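Local coordinates for arginine--tRNA ligase (Campylobacter jejuni, PDB 3FNR), which catalyses the ATP-dependent attachment of L-arginine to tRNA(Arg), releasing AMP and diphosphate, as a monomeric class I aminoacyl-tRNA synthetase, at residues I399-L403 / A442-M446; A244-I250 / I269-Q273. The protein carries 1 engineered substitution. Residues are numbered along the deposited sequence.

Contact 1 (I399-L403 / A442-M446)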
loop_
_atom_site.group_PDB
_atom_site.type_symbol
_atom_site.label_atom_id
_atom_site.label_comp_id
_atom_site.label_asym_id
_atom_site.label_seq_id
_atom_site.Cartn_x
_atom_site.Cartn_y
_atom_site.Cartn_z
ATOM N N ILE A 399 0.256 2.854 -14.242
ATOM C CA ILE A 399 1.704 2.633 -14.149
ATOM C C ILE A 399 2.140 1.245 -14.707
ATOM O O ILE A 399 2.985 1.207 -15.606
ATOM C CB ILE A 399 2.293 2.944 -12.726
ATOM C CG1 ILE A 399 1.925 4.358 -12.263
ATOM C CG2 ILE A 399 3.811 2.793 -12.721
ATOM C CD1 ILE A 399 2.340 4.658 -10.798
ATOM N N PRO A 400 1.581 0.113 -14.188
ATOM C CA PRO A 400 1.832 -1.179 -14.863
ATOM C C PRO A 400 1.444 -1.223 -16.351
ATOM O O PRO A 400 2.171 -1.829 -17.141
ATOM C CB PRO A 400 0.961 -2.171 -14.081
ATOM C CG PRO A 400 0.742 -1.552 -12.768
ATOM C CD PRO A 400 0.769 -0.076 -12.966
ATOM N N ASP A 401 0.325 -0.598 -16.721
ATOM C CA ASP A 401 -0.117 -0.539 -18.127
ATOM C C ASP A 401 0.909 0.132 -19.043
ATOM O O ASP A 401 1.151 -0.342 -20.155
ATOM C CB ASP A 401 -1.450 0.200 -18.262
ATOM C CG ASP A 401 -2.627 -0.591 -17.710
ATOM O OD1 ASP A 401 -3.729 -0.000 -17.618
ATOM O OD2 ASP A 401 -2.460 -1.781 -17.359
ATOM N N TYR A 402 1.484 1.237 -18.568
ATOM C CA TYR A 402 2.503 1.982 -19.298
ATOM C C TYR A 402 3.715 1.088 -19.526
ATOM O O TYR A 402 4.251 1.013 -20.632
ATOM C CB TYR A 402 2.916 3.242 -18.511
ATOM C CG TYR A 402 4.174 3.922 -19.034
ATOM C CD1 TYR A 402 4.118 4.807 -20.104
ATOM C CD2 TYR A 402 5.418 3.671 -18.456
ATOM C CE1 TYR A 402 5.278 5.422 -20.600
ATOM C CE2 TYR A 402 6.575 4.270 -18.942
ATOM C CZ TYR A 402 6.502 5.140 -20.012
ATOM O OH TYR A 402 7.654 5.736 -20.474
ATOM N N LEU A 403 4.127 0.421 -18.454
ATOM C CA LEU A 403 5.335 -0.370 -18.423
ATOM C C LEU A 403 5.215 -1.602 -19.309
ATOM O O LEU A 403 6.165 -1.951 -20.018
ATOM C CB LEU A 403 5.598 -0.778 -16.986
ATOM C CG LEU A 403 6.920 -0.414 -16.317
ATOM C CD1 LEU A 403 7.576 0.832 -16.905
ATOM C CD2 LEU A 403 6.651 -0.249 -14.843
ATOM N N ALA A 442 9.666 4.189 -13.201
ATOM C CA ALA A 442 8.297 3.742 -12.944
ATOM C C ALA A 442 8.249 2.563 -11.971
ATOM O O ALA A 442 7.443 2.568 -11.028
ATOM C CB ALA A 442 7.598 3.388 -14.239
ATOM N N PHE A 443 9.119 1.576 -12.203
ATOM C CA PHE A 443 9.264 0.421 -11.308
ATOM C C PHE A 443 9.573 0.822 -9.869
ATOM O O PHE A 443 9.011 0.246 -8.947
ATOM C CB PHE A 443 10.359 -0.531 -11.794
ATOM C CG PHE A 443 9.850 -1.826 -12.371
ATOM C CD1 PHE A 443 10.737 -2.721 -12.960
ATOM C CD2 PHE A 443 8.501 -2.161 -12.326
ATOM C CE1 PHE A 443 10.292 -3.927 -13.487
ATOM C CE2 PHE A 443 8.046 -3.358 -12.853
ATOM C CZ PHE A 443 8.939 -4.247 -13.432
ATOM N N SER A 444 10.462 1.796 -9.675
ATOM C CA SER A 444 10.857 2.205 -8.317
ATOM C C SER A 444 9.698 2.806 -7.524
ATOM O O SER A 444 9.651 2.677 -6.294
ATOM C CB SER A 444 12.049 3.167 -8.343
ATOM O OG SER A 444 11.670 4.442 -8.825
ATOM N N LEU A 445 8.760 3.437 -8.234
ATOM C CA LEU A 445 7.547 3.998 -7.623
ATOM C C LEU A 445 6.568 2.904 -7.225
ATOM O O LEU A 445 5.651 3.138 -6.431
ATOM C CB LEU A 445 6.870 4.999 -8.572
ATOM C CG LEU A 445 7.717 6.189 -9.022
ATOM C CD1 LEU A 445 6.925 7.112 -9.956
ATOM C CD2 LEU A 445 8.276 6.974 -7.820
ATOM N N MET A 446 6.763 1.716 -7.798
ATOM C CA MET A 446 6.021 0.508 -7.423
ATOM C C MET A 446 6.800 -0.319 -6.392
ATOM O O MET A 446 6.398 -1.431 -6.053
ATOM C CB MET A 446 5.747 -0.360 -8.665
ATOM C CG MET A 446 4.824 0.246 -9.723
ATOM S SD MET A 446 4.654 -0.797 -11.192
ATOM C CE MET A 446 4.069 -2.335 -10.530
#
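The fit between these two segments turns on one small residue, Ala442, beside which larger side chains lodge. Its short side chain forms the floor of a shallow hollow on 442-446, with the Phe443 ring and the Met446 side chain as walls. Leu403 is the bump that enters it: Leu403 CD1 lies 3.7 Å from Ala442 CB, while Leu403 CD2 reaches Phe443 CD2 at 3.7 Å and Met446 SD at 4.2 Å. One turn back, Ile399 presses its CG2 against the same alanine, 4.1 Å from Ala442 CB, and also lies 4.0 Å from Met446 SD. From 442-446 the long side chain of Met446 is the answering bump, its sulfur resting against both Ile399 CG2 and Leu403 CD2, over the notch they form, and its CE 4.1 Å from Pro400 CG. Around the pair, Leu313 touches Pro400 and Met446, Ile340 of helix 336-353 covers Leu403 and Phe443, and Leu62 of helix 50-65 rests on Ile399. The contact thus belongs to the core of the helical DALR anticodon-binding domain, close to where it meets the catalytic domain. All six touching residues are buried and every meeting of their side chains is apolar, so this pairing relies on close fit and exclusion of water, with no directional polar bond between the segments to fix it.

Contact 2 (A244-I250 / I269-Q273)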
loop_
_atom_site.group_PDB
_atom_site.type_symbol
_atom_site.label_atom_id
_atom_site.label_comp_id
_atom_site.label_asym_id
_atom_site.label_seq_id
_atom_site.Cartn_x
_atom_site.Cartn_y
_atom_site.Cartn_z
ATOM N N ALA A 244 -13.897 -2.503 0.378
ATOM C CA ALA A 244 -15.119 -2.165 -0.362
ATOM C C ALA A 244 -16.417 -2.512 0.365
ATOM O O ALA A 244 -17.445 -1.880 0.128
ATOM C CB ALA A 244 -15.102 -2.809 -1.738
ATOM N N ASP A 245 -16.365 -3.500 1.250
ATOM C CA ASP A 245 -17.536 -3.884 2.049
ATOM C C ASP A 245 -17.895 -2.871 3.150
ATOM O O ASP A 245 -18.920 -3.014 3.818
ATOM C CB ASP A 245 -17.373 -5.297 2.630
ATOM C CG ASP A 245 -16.052 -5.497 3.366
ATOM O OD1 ASP A 245 -15.183 -4.597 3.340
ATOM O OD2 ASP A 245 -15.884 -6.577 3.973
ATOM N N HIS A 246 -17.054 -1.851 3.322
ATOM C CA HIS A 246 -17.326 -0.762 4.259
ATOM C C HIS A 246 -17.885 0.491 3.579
ATOM O O HIS A 246 -17.755 1.592 4.110
ATOM C CB HIS A 246 -16.070 -0.415 5.066
ATOM C CG HIS A 246 -15.601 -1.518 5.960
ATOM N ND1 HIS A 246 -14.266 -1.810 6.141
ATOM C CD2 HIS A 246 -16.285 -2.402 6.724
ATOM C CE1 HIS A 246 -14.148 -2.825 6.980
ATOM N NE2 HIS A 246 -15.359 -3.203 7.347
ATOM N N HIS A 247 -18.508 0.321 2.414
ATOM C CA HIS A 247 -19.118 1.439 1.681
ATOM C C HIS A 247 -20.224 2.144 2.478
ATOM O O HIS A 247 -20.302 3.376 2.481
ATOM C CB HIS A 247 -19.658 0.984 0.315
ATOM C CG HIS A 247 -20.239 2.096 -0.506
ATOM N ND1 HIS A 247 -21.598 2.277 -0.662
ATOM C CD2 HIS A 247 -19.645 3.097 -1.202
ATOM C CE1 HIS A 247 -21.815 3.337 -1.423
ATOM N NE2 HIS A 247 -20.646 3.853 -1.763
ATOM N N GLY A 248 -21.053 1.358 3.171
ATOM C CA GLY A 248 -22.187 1.887 3.945
ATOM C C GLY A 248 -21.814 2.737 5.151
ATOM O O GLY A 248 -22.665 3.392 5.749
ATOM N N TYR A 249 -20.530 2.734 5.489
ATOM C CA TYR A 249 -19.991 3.454 6.630
ATOM C C TYR A 249 -19.559 4.872 6.248
ATOM O O TYR A 249 -19.338 5.709 7.119
ATOM C CB TYR A 249 -18.801 2.667 7.162
ATOM C CG TYR A 249 -18.341 2.998 8.559
ATOM C CD1 TYR A 249 -17.238 3.827 8.768
ATOM C CD2 TYR A 249 -18.972 2.443 9.676
ATOM C CE1 TYR A 249 -16.786 4.119 10.053
ATOM C CE2 TYR A 249 -18.523 2.726 10.973
ATOM C CZ TYR A 249 -17.428 3.565 11.146
ATOM O OH TYR A 249 -16.974 3.858 12.408
ATOM N N ILE A 250 -19.436 5.141 4.948
ATOM C CA ILE A 250 -19.023 6.467 4.463
ATOM C C ILE A 250 -19.937 7.626 4.917
ATOM O O ILE A 250 -19.427 8.580 5.505
ATOM C CB ILE A 250 -18.735 6.504 2.917
ATOM C CG1 ILE A 250 -17.653 5.486 2.543
ATOM C CG2 ILE A 250 -18.288 7.900 2.475
ATOM C CD1 ILE A 250 -17.364 5.390 1.040
ATOM N N ILE A 269 -12.413 9.012 0.512
ATOM C CA ILE A 269 -12.408 7.574 0.803
ATOM C C ILE A 269 -12.128 6.785 -0.477
ATOM O O ILE A 269 -12.890 6.871 -1.447
ATOM C CB ILE A 269 -13.755 7.061 1.419
ATOM C CG1 ILE A 269 -14.241 7.938 2.585
ATOM C CG2 ILE A 269 -13.637 5.594 1.824
ATOM C CD1 ILE A 269 -13.297 8.035 3.767
ATOM N N ILE A 270 -11.038 6.024 -0.477
ATOM C CA ILE A 270 -10.723 5.101 -1.575
ATOM C C ILE A 270 -11.094 3.679 -1.170
ATOM O O ILE A 270 -10.686 3.209 -0.116
ATOM C CB ILE A 270 -9.237 5.172 -1.953
ATOM C CG1 ILE A 270 -8.916 6.532 -2.575
ATOM C CG2 ILE A 270 -8.839 4.017 -2.891
ATOM C CD1 ILE A 270 -7.447 6.776 -2.759
ATOM N N LEU A 271 -11.872 2.995 -2.000
ATOM C CA LEU A 271 -12.300 1.631 -1.682
ATOM C C LEU A 271 -11.494 0.557 -2.405
ATOM O O LEU A 271 -11.404 0.548 -3.636
ATOM C CB LEU A 271 -13.795 1.451 -1.949
ATOM C CG LEU A 271 -14.810 2.229 -1.106
ATOM C CD1 LEU A 271 -16.208 1.935 -1.616
ATOM C CD2 LEU A 271 -14.723 1.896 0.388
ATOM N N ALA A 272 -10.897 -0.337 -1.626
ATOM C CA ALA A 272 -10.102 -1.433 -2.159
ATOM C C ALA A 272 -10.967 -2.681 -2.301
ATOM O O ALA A 272 -11.476 -3.214 -1.310
ATOM C CB ALA A 272 -8.902 -1.710 -1.257
ATOM N N GLN A 273 -11.131 -3.146 -3.534
ATOM C CA GLN A 273 -11.968 -4.316 -3.781
ATOM C C GLN A 273 -11.290 -5.651 -3.506
ATOM O O GLN A 273 -10.068 -5.720 -3.387
ATOM C CB GLN A 273 -12.570 -4.290 -5.186
ATOM C CG GLN A 273 -14.031 -3.884 -5.196
ATOM C CD GLN A 273 -15.004 -5.033 -4.912
ATOM O OE1 GLN A 273 -14.733 -5.933 -4.109
ATOM N NE2 GLN A 273 -16.158 -4.988 -5.568
#
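Leu271 is the apolar centre of this contact, directed from its strand into the curve of 244-250. Its CD2 lies 4.1 Å from Ala244 CA and 4.4 Å from Ile250 CD1, while Leu271 CD1 meets the edge of the His247 ring, 3.7 Å from His247 CD2. Two residues earlier on the same strand face, Ile269 extends the patch, with Ile269 CG2 3.8 Å from Ile250 CD1. Toward the other end, Ala244 CB packs on Gln273 CG at 3.8 Å, the aliphatic part of an otherwise polar side chain. Here the polar edge begins: Ala244 N donates to Ala272 O at 3.0 Å. Because Ala272 is also backbone-bonded to Trp242, this bond carries the parallel ladder one step beyond strand 237-243 before the chain turns into 3-10 geometry. The turn therefore starts at the C-terminal end of strand 237-243, the end of the parallel strands at which Rossmann-like class I catalytic domains generally place their active sites. Beyond it, Gln273 O accepts a hydrogen bond from Arg51 of helix 50-65, and Ile250 opens helix 250-258, the helical link of a beta-alpha-beta crossover between parallel neighbours 237-243 and 267-279.

In the fold
Following the chain from its N terminus, contact 2 comes first: it closes an 18-residue connection that runs through helix 250-258 and joins consecutive parallel strands of the catalytic domain. The chain then passes strand 321-324 and helix 336-353 into the helical domain, where contact 1 closes a longer, 38-residue excursion made mostly of helices 398-416 and 425-445. The two closures follow in series, neither nesting nor crossing, with centres 25 Å apart and nearest atoms about 13 Å apart. Helix 50-65, which directly follows the 'HIGH' motif, approaches both: Arg51 bonds to contact 2 and Leu62 touches contact 1, linking the catalytic sheet to the anticodon-binding bundle.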